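PDB 6SQX: peptide-binding protein, which is a secreted NlpC/P60 cysteine endopeptidase that cleaves the peptidoglycan of potentially competing bacteria. Local coordinates for residues 343-346 with 347-351; 358-361 with 362-365; 461-465 with 466-470. All coordinates share one frame; numbering follows the deposited sequence.

All three contacts are local and belong to the papain-like NlpC/P60 part of the chain, built round the antiparallel sheet that contains strands 353-355, 467-472 and 382-387. They come in series along the chain: contact 1 on helix 343-349, contact 2 at the start of helix 361-370, and contact 3 where a turn enters strand 467-472. Contacts 2 and 3 touch, their centres about 9 Å apart, through R364 and K365 against W463, A465 and F468. Contact 1 stands about 16 Å, centre to centre, from contact 3 and about 21 Å from contact 2. Strand 467-472 lies between strands 353-355 and 382-387, building this late segment into the same fold as both helices.

Contact 1. Residues 343-346 with 347-351; sequences SFYQ and ANYAG. With EDO (1,2-ethanediol), chain F.
ND2 of N348 lies over one face of the F344 ring, 3.4 Å from CE1 and offset toward the rim; the ring and amide planes are 33° apart. CD2 of F344 in turn stands 3.9 Å above the plane of the Y345 ring, over its centre. F344 also reaches the edge of the Y349 ring, where its CE2 is 4.3 Å from CE2 of Y349. Y345 and Y349, one helical turn apart, point the same way and meet rim to rim, neither ring over the other: CD1 of Y345 approaches CE2 of Y349 to 3.5 Å. Y79, outside the contact, stacks with Y345.

With its CG anti to the carbonyl carbon (chi1 -76°), N348 folds back along the helix, and ND2 donates to F344 O at 3.0 Å. The acceptor lies in the amide plane and the bond is nearly straight (167°). F344 O also takes the backbone N of N348, so two donors from one residue grip it. A further helical bond runs from A350 N to Q346 O, while A350 O accepts from O2 of a bound ethanediol at 2.7 Å.

Held by its bond to F344 O, the N348 amide is fixed in rotation with ND2 above the phenyl ring, and the side-chain N-H adds a second donor to a carbonyl already bonded in the helix.

Contact 2. Residues 358-361 with 362-365; sequences DQSE and EQRK
Q359 and Q363 cross at about a right angle, their amide planes 70° apart; OE1 of Q363 is directed at the backbone N of S360. It accepts from S360 N at 2.9 Å, in the carbonyl plane and on a lone pair, through a nearly straight bond (165°). CB of Q359 packs against the same oxygen, while NE2 of Q359 turns outside the contact to the hydroxyl of Y354.

The return bond comes from Q363 N to S360 OG at 3.1 Å. S360 holds its OG between the backbone N and the carbonyl carbon (chi1 67°), which brings OG within bonding distance of Q363 N. These reciprocal bonds make a capping box, with S360 as the N-cap.

E361 and K365 lie side by side and point the same way, both chains extended. NZ of K365 meets OE2 of E361 at 2.9 Å in a salt bridge that uses the anti lone pair of the carboxylate, and OE1 is taken by ND2 of N464. The K365 amine also makes a cation-pi contact with W463. R364 sends its chain back past S360 O, with CG 3.3 Å from that oxygen; its NH1 is bonded to the carbonyls of A465 and W463, and its NH2 to that of M356.

Both carboxylate oxygens of E361 are thus engaged, and its negative charge near the helix N-terminus probably interacts favourably with the helix dipole. The capping box occupies two polar groups of S360, N and OG, while the buried guanidinium of R364 joins this helix start to the 461-465 turn.

Contact 3. Residues 461-465 with 466-470; sequences SLWNA and VGFNT
From S461 to A465 the backbone makes a short 3-10 turn, in which N464 N bonds to S461 O at 2.9 Å and A465 N to L462 O at 3.2 Å. S461 OG accepts from W463 N at 3.1 Å, forming an ST turn, and is also bonded to D446. After A465 the chain turns into strand 467-472; V466 and G467 both face G387 of the neighbouring strand 382-387, a classic beta bulge at the strand's entry.

The F468 side chain points toward the turn. Its CG lies anti to the backbone N (chi1 -173°), which carries the ring to W463, where CZ meets CZ3 of the indole at 3.7 Å. The six-membered ring of W463 and the F468 ring, planes 20° apart, are slid so far that they barely overlap, with centroids 5.6 Å apart. L462 O approaches the F468 ring at its edge, in plane, 3.6 Å from CD2.

F386 meets F468 with its plane at about 90°, and L368 of helix 361-370 touches both W463 and F468. The result is an aromatic patch between sheet and helix, where an ST turn and a 3-10 turn lead through a classic bulge into a strand of the antiparallel sheet of the NlpC/P60 fold.

Contact 1. Residues 343-346 with 347-351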
loop_
_atom_site.group_PDB
_atom_site.type_symbol
_atom_site.label_atom_id
_atom_site.label_comp_id
_atom_site.label_asym_id
_atom_site.label_seq_id
_atom_site.Cartn_x
_atom_site.Cartn_y
_atom_site.Cartn_z
ATOM N N SER A 343 -1.636 -3.066 7.226
ATOM C CA SER A 343 -2.809 -2.700 8.037
ATOM C C SER A 343 -2.510 -2.650 9.532
ATOM O O SER A 343 -3.013 -1.752 10.223
ATOM C CB SER A 343 -4.009 -3.621 7.758
ATOM O OG SER A 343 -3.724 -4.969 8.117
ATOM N N PHE A 344 -1.736 -3.612 10.053
ATOM C CA PHE A 344 -1.456 -3.609 11.491
ATOM C C PHE A 344 -0.683 -2.357 11.881
ATOM O O PHE A 344 -0.968 -1.719 12.911
ATOM C CB PHE A 344 -0.652 -4.844 11.880
ATOM C CG PHE A 344 -0.208 -4.824 13.313
ATOM C CD1 PHE A 344 -1.036 -5.305 14.321
ATOM C CD2 PHE A 344 1.031 -4.292 13.658
ATOM C CE1 PHE A 344 -0.635 -5.273 15.667
ATOM C CE2 PHE A 344 1.433 -4.262 15.001
ATOM C CZ PHE A 344 0.586 -4.749 15.996
ATOM N N TYR A 345 0.315 -1.990 11.073
ATOM C CA TYR A 345 1.115 -0.824 11.418
ATOM C C TYR A 345 0.350 0.471 11.196
ATOM O O TYR A 345 0.541 1.442 11.940
ATOM C CB TYR A 345 2.457 -0.859 10.684
ATOM C CG TYR A 345 3.334 -1.974 11.205
ATOM C CD1 TYR A 345 4.101 -1.787 12.352
ATOM C CD2 TYR A 345 3.375 -3.219 10.577
ATOM C CE1 TYR A 345 4.888 -2.820 12.846
ATOM C CE2 TYR A 345 4.161 -4.253 11.055
ATOM C CZ TYR A 345 4.912 -4.048 12.196
ATOM O OH TYR A 345 5.685 -5.054 12.691
ATOM N N GLN A 346 -0.536 0.510 10.182
ATOM C CA GLN A 346 -1.398 1.684 10.026
ATOM C C GLN A 346 -2.300 1.844 11.238
ATOM O O GLN A 346 -2.374 2.933 11.840
ATOM C CB GLN A 346 -2.238 1.568 8.735
ATOM C CG GLN A 346 -1.369 1.638 7.475
ATOM C CD GLN A 346 -2.167 1.507 6.204
ATOM O OE1 GLN A 346 -3.325 1.102 6.228
ATOM N NE2 GLN A 346 -1.528 1.802 5.087
ATOM N N ALA A 347 -2.968 0.747 11.627
ATOM C CA ALA A 347 -3.933 0.819 12.722
ATOM C C ALA A 347 -3.271 1.234 14.027
ATOM O O ALA A 347 -3.861 1.973 14.812
ATOM C CB ALA A 347 -4.615 -0.528 12.914
ATOM N N ASN A 348 -2.044 0.769 14.270
ATOM C CA ASN A 348 -1.385 1.001 15.547
ATOM C C ASN A 348 -0.463 2.213 15.568
ATOM O O ASN A 348 -0.217 2.763 16.650
ATOM C CB ASN A 348 -0.653 -0.271 15.967
ATOM C CG ASN A 348 -1.609 -1.312 16.482
ATOM O OD1 ASN A 348 -1.931 -1.322 17.677
ATOM N ND2 ASN A 348 -2.065 -2.206 15.608
ATOM N N TYR A 349 0.063 2.650 14.423
ATOM C CA TYR A 349 1.100 3.679 14.429
ATOM C C TYR A 349 0.763 4.919 13.624
ATOM O O TYR A 349 1.542 5.881 13.654
ATOM C CB TYR A 349 2.460 3.119 13.963
ATOM C CG TYR A 349 2.940 2.017 14.897
ATOM C CD1 TYR A 349 3.540 2.320 16.126
ATOM C CD2 TYR A 349 2.789 0.674 14.560
ATOM C CE1 TYR A 349 3.927 1.310 16.973
ATOM C CE2 TYR A 349 3.154 -0.327 15.423
ATOM C CZ TYR A 349 3.754 -0.000 16.620
ATOM O OH TYR A 349 4.144 -1.009 17.476
ATOM N N ALA A 350 -0.351 4.928 12.896
ATOM C CA ALA A 350 -0.755 6.173 12.267
ATOM C C ALA A 350 -1.516 7.091 13.218
ATOM O O ALA A 350 -1.781 8.252 12.873
ATOM C CB ALA A 350 -1.595 5.889 11.009
ATOM N N GLY A 351 -1.894 6.584 14.378
ATOM C CA GLY A 351 -2.617 7.357 15.371
ATOM C C GLY A 351 -2.806 6.480 16.582
ATOM O O GLY A 351 -2.291 5.368 16.625
HETATM C C1 EDO F . -0.668 11.758 10.265
HETATM O O1 EDO F . 0.680 12.211 10.090
HETATM C C2 EDO F . -0.761 10.269 9.995
HETATM O O2 EDO F . -0.192 9.517 11.081
#

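Contact 2. Residues 358-361 with 362-365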
loop_
_atom_site.group_PDB
_atom_site.type_symbol
_atom_site.label_atom_id
_atom_site.label_comp_id
_atom_site.label_asym_id
_atom_site.label_seq_id
_atom_site.Cartn_x
_atom_site.Cartn_y
_atom_site.Cartn_z
ATOM N N ASP A 358 -14.105 -5.292 22.964
ATOM C CA ASP A 358 -15.049 -5.637 24.016
ATOM C C ASP A 358 -16.443 -5.089 23.760
ATOM O O ASP A 358 -17.253 -5.038 24.685
ATOM C CB ASP A 358 -14.518 -5.207 25.387
ATOM C CG ASP A 358 -14.198 -3.736 25.451
ATOM O OD1 ASP A 358 -14.253 -3.051 24.400
ATOM O OD2 ASP A 358 -13.883 -3.260 26.566
ATOM N N GLN A 359 -16.751 -4.686 22.527
ATOM C CA GLN A 359 -17.992 -3.978 22.250
ATOM C C GLN A 359 -18.836 -4.725 21.229
ATOM O O GLN A 359 -18.311 -5.313 20.283
ATOM C CB GLN A 359 -17.722 -2.553 21.808
ATOM C CG GLN A 359 -16.733 -1.877 22.727
ATOM C CD GLN A 359 -16.915 -0.397 22.772
ATOM O OE1 GLN A 359 -18.045 0.100 22.799
ATOM N NE2 GLN A 359 -15.800 0.334 22.793
ATOM N N SER A 360 -20.147 -4.709 21.444
ATOM C CA SER A 360 -21.050 -5.491 20.620
ATOM C C SER A 360 -21.230 -4.834 19.256
ATOM O O SER A 360 -20.853 -3.680 19.033
ATOM C CB SER A 360 -22.416 -5.597 21.291
ATOM O OG SER A 360 -23.051 -4.328 21.334
ATOM N N GLU A 361 -21.825 -5.596 18.335
ATOM C CA GLU A 361 -22.218 -5.026 17.053
ATOM C C GLU A 361 -23.043 -3.769 17.255
ATOM O O GLU A 361 -22.827 -2.753 16.581
ATOM C CB GLU A 361 -23.029 -6.048 16.261
ATOM C CG GLU A 361 -23.632 -5.498 14.997
ATOM C CD GLU A 361 -24.378 -6.550 14.201
ATOM O OE1 GLU A 361 -24.404 -7.729 14.635
ATOM O OE2 GLU A 361 -24.925 -6.193 13.129
ATOM N N GLU A 362 -23.990 -3.817 18.192
ATOM C CA GLU A 362 -24.827 -2.656 18.442
ATOM C C GLU A 362 -23.991 -1.458 18.868
ATOM O O GLU A 362 -24.198 -0.343 18.376
ATOM C CB GLU A 362 -25.884 -3.002 19.493
ATOM C CG GLU A 362 -26.950 -4.000 19.013
ATOM C CD GLU A 362 -26.406 -5.410 18.676
ATOM O OE1 GLU A 362 -26.951 -6.043 17.729
ATOM O OE2 GLU A 362 -25.450 -5.887 19.353
ATOM N N GLN A 363 -23.028 -1.666 19.774
ATOM C CA GLN A 363 -22.199 -0.556 20.240
ATOM C C GLN A 363 -21.308 -0.020 19.126
ATOM O O GLN A 363 -21.123 1.199 19.007
ATOM C CB GLN A 363 -21.350 -0.996 21.431
ATOM C CG GLN A 363 -22.131 -1.159 22.703
ATOM C CD GLN A 363 -21.310 -1.812 23.786
ATOM O OE1 GLN A 363 -20.765 -2.899 23.591
ATOM N NE2 GLN A 363 -21.209 -1.152 24.937
ATOM N N ARG A 364 -20.746 -0.917 18.300
ATOM C CA ARG A 364 -19.910 -0.484 17.183
ATOM C C ARG A 364 -20.709 0.369 16.202
ATOM O O ARG A 364 -20.220 1.406 15.727
ATOM C CB ARG A 364 -19.308 -1.709 16.476
ATOM C CG ARG A 364 -18.298 -2.480 17.338
ATOM C CD ARG A 364 -18.027 -3.852 16.773
ATOM N NE ARG A 364 -17.060 -4.588 17.588
ATOM C CZ ARG A 364 -16.457 -5.712 17.218
ATOM N NH1 ARG A 364 -16.725 -6.254 16.048
ATOM N NH2 ARG A 364 -15.566 -6.293 18.035
ATOM N N LYS A 365 -21.935 -0.057 15.874
ATOM C CA LYS A 365 -22.754 0.731 14.963
ATOM C C LYS A 365 -23.162 2.056 15.593
ATOM O O LYS A 365 -23.238 3.076 14.905
ATOM C CB LYS A 365 -23.972 -0.072 14.546
ATOM C CG LYS A 365 -23.621 -1.199 13.616
ATOM C CD LYS A 365 -24.851 -1.949 13.134
ATOM C CE LYS A 365 -24.466 -2.897 11.998
ATOM N NZ LYS A 365 -25.565 -3.829 11.637
#

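Contact 3. Residues 461-465 with 466-470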
loop_
_atom_site.group_PDB
_atom_site.type_symbol
_atom_site.label_atom_id
_atom_site.label_comp_id
_atom_site.label_asym_id
_atom_site.label_seq_id
_atom_site.Cartn_x
_atom_site.Cartn_y
_atom_site.Cartn_z
ATOM N N SER A 461 -20.185 -11.131 8.963
ATOM C CA SER A 461 -20.219 -9.674 8.842
ATOM C C SER A 461 -18.967 -9.025 9.428
ATOM O O SER A 461 -18.477 -9.417 10.494
ATOM C CB SER A 461 -21.445 -9.094 9.539
ATOM O OG SER A 461 -21.400 -7.674 9.476
ATOM N N LEU A 462 -18.428 -8.020 8.726
ATOM C CA LEU A 462 -17.290 -7.289 9.284
ATOM C C LEU A 462 -17.637 -6.641 10.617
ATOM O O LEU A 462 -16.743 -6.420 11.447
ATOM C CB LEU A 462 -16.789 -6.226 8.306
ATOM C CG LEU A 462 -15.838 -6.714 7.221
ATOM C CD1 LEU A 462 -16.525 -7.657 6.243
ATOM C CD2 LEU A 462 -15.210 -5.523 6.489
ATOM N N TRP A 463 -18.917 -6.322 10.848
ATOM C CA TRP A 463 -19.313 -5.762 12.145
ATOM C C TRP A 463 -19.107 -6.740 13.284
ATOM O O TRP A 463 -19.089 -6.308 14.446
ATOM C CB TRP A 463 -20.796 -5.368 12.145
ATOM C CG TRP A 463 -21.111 -4.146 11.331
ATOM C CD1 TRP A 463 -21.766 -4.101 10.114
ATOM C CD2 TRP A 463 -20.790 -2.789 11.665
ATOM N NE1 TRP A 463 -21.864 -2.802 9.700
ATOM C CE2 TRP A 463 -21.273 -1.975 10.620
ATOM C CE3 TRP A 463 -20.123 -2.186 12.744
ATOM C CZ2 TRP A 463 -21.144 -0.583 10.631
ATOM C CZ3 TRP A 463 -20.003 -0.809 12.765
ATOM C CH2 TRP A 463 -20.517 -0.013 11.714
ATOM N N ASN A 464 -18.981 -8.041 12.986
ATOM C CA ASN A 464 -18.796 -9.053 14.022
ATOM C C ASN A 464 -17.353 -9.534 14.127
ATOM O O ASN A 464 -17.087 -10.521 14.830
ATOM C CB ASN A 464 -19.745 -10.235 13.796
ATOM C CG ASN A 464 -21.192 -9.835 13.868
ATOM O OD1 ASN A 464 -21.976 -10.119 12.931
ATOM N ND2 ASN A 464 -21.570 -9.147 14.957
ATOM N N ALA A 465 -16.412 -8.856 13.468
ATOM C CA ALA A 465 -15.011 -9.261 13.540
ATOM C C ALA A 465 -14.532 -9.241 14.992
ATOM O O ALA A 465 -14.912 -8.367 15.774
ATOM C CB ALA A 465 -14.163 -8.323 12.664
ATOM N N VAL A 466 -13.687 -10.208 15.349
ATOM C CA VAL A 466 -13.193 -10.255 16.725
ATOM C C VAL A 466 -12.394 -8.995 17.034
ATOM O O VAL A 466 -12.569 -8.362 18.087
ATOM C CB VAL A 466 -12.376 -11.537 16.959
ATOM C CG1 VAL A 466 -11.737 -11.488 18.330
ATOM C CG2 VAL A 466 -13.276 -12.793 16.823
ATOM N N GLY A 467 -11.504 -8.621 16.116
ATOM C CA GLY A 467 -10.777 -7.364 16.182
ATOM C C GLY A 467 -11.473 -6.311 15.336
ATOM O O GLY A 467 -11.828 -6.554 14.171
ATOM N N PHE A 468 -11.649 -5.133 15.920
ATOM C CA PHE A 468 -12.368 -4.062 15.236
ATOM C C PHE A 468 -11.904 -2.769 15.882
ATOM O O PHE A 468 -12.037 -2.611 17.099
ATOM C CB PHE A 468 -13.874 -4.288 15.452
ATOM C CG PHE A 468 -14.775 -3.358 14.665
ATOM C CD1 PHE A 468 -14.915 -2.016 15.009
ATOM C CD2 PHE A 468 -15.503 -3.844 13.600
ATOM C CE1 PHE A 468 -15.758 -1.174 14.285
ATOM C CE2 PHE A 468 -16.340 -3.011 12.860
ATOM C CZ PHE A 468 -16.463 -1.674 13.186
ATOM N N ASN A 469 -11.325 -1.865 15.106
ATOM C CA ASN A 469 -10.626 -0.718 15.680
ATOM C C ASN A 469 -10.865 0.508 14.823
ATOM O O ASN A 469 -11.097 0.400 13.629
ATOM C CB ASN A 469 -9.096 -0.890 15.716
ATOM C CG ASN A 469 -8.674 -2.280 16.133
ATOM O OD1 ASN A 469 -8.780 -2.635 17.311
ATOM N ND2 ASN A 469 -8.213 -3.087 15.184
ATOM N N THR A 470 -10.776 1.679 15.429
ATOM C CA THR A 470 -10.691 2.930 14.700
ATOM C C THR A 470 -9.403 3.641 15.084
ATOM O O THR A 470 -8.973 3.583 16.250
ATOM C CB THR A 470 -11.894 3.864 14.966
ATOM O OG1 THR A 470 -12.021 4.100 16.370
ATOM C CG2 THR A 470 -13.186 3.258 14.410
#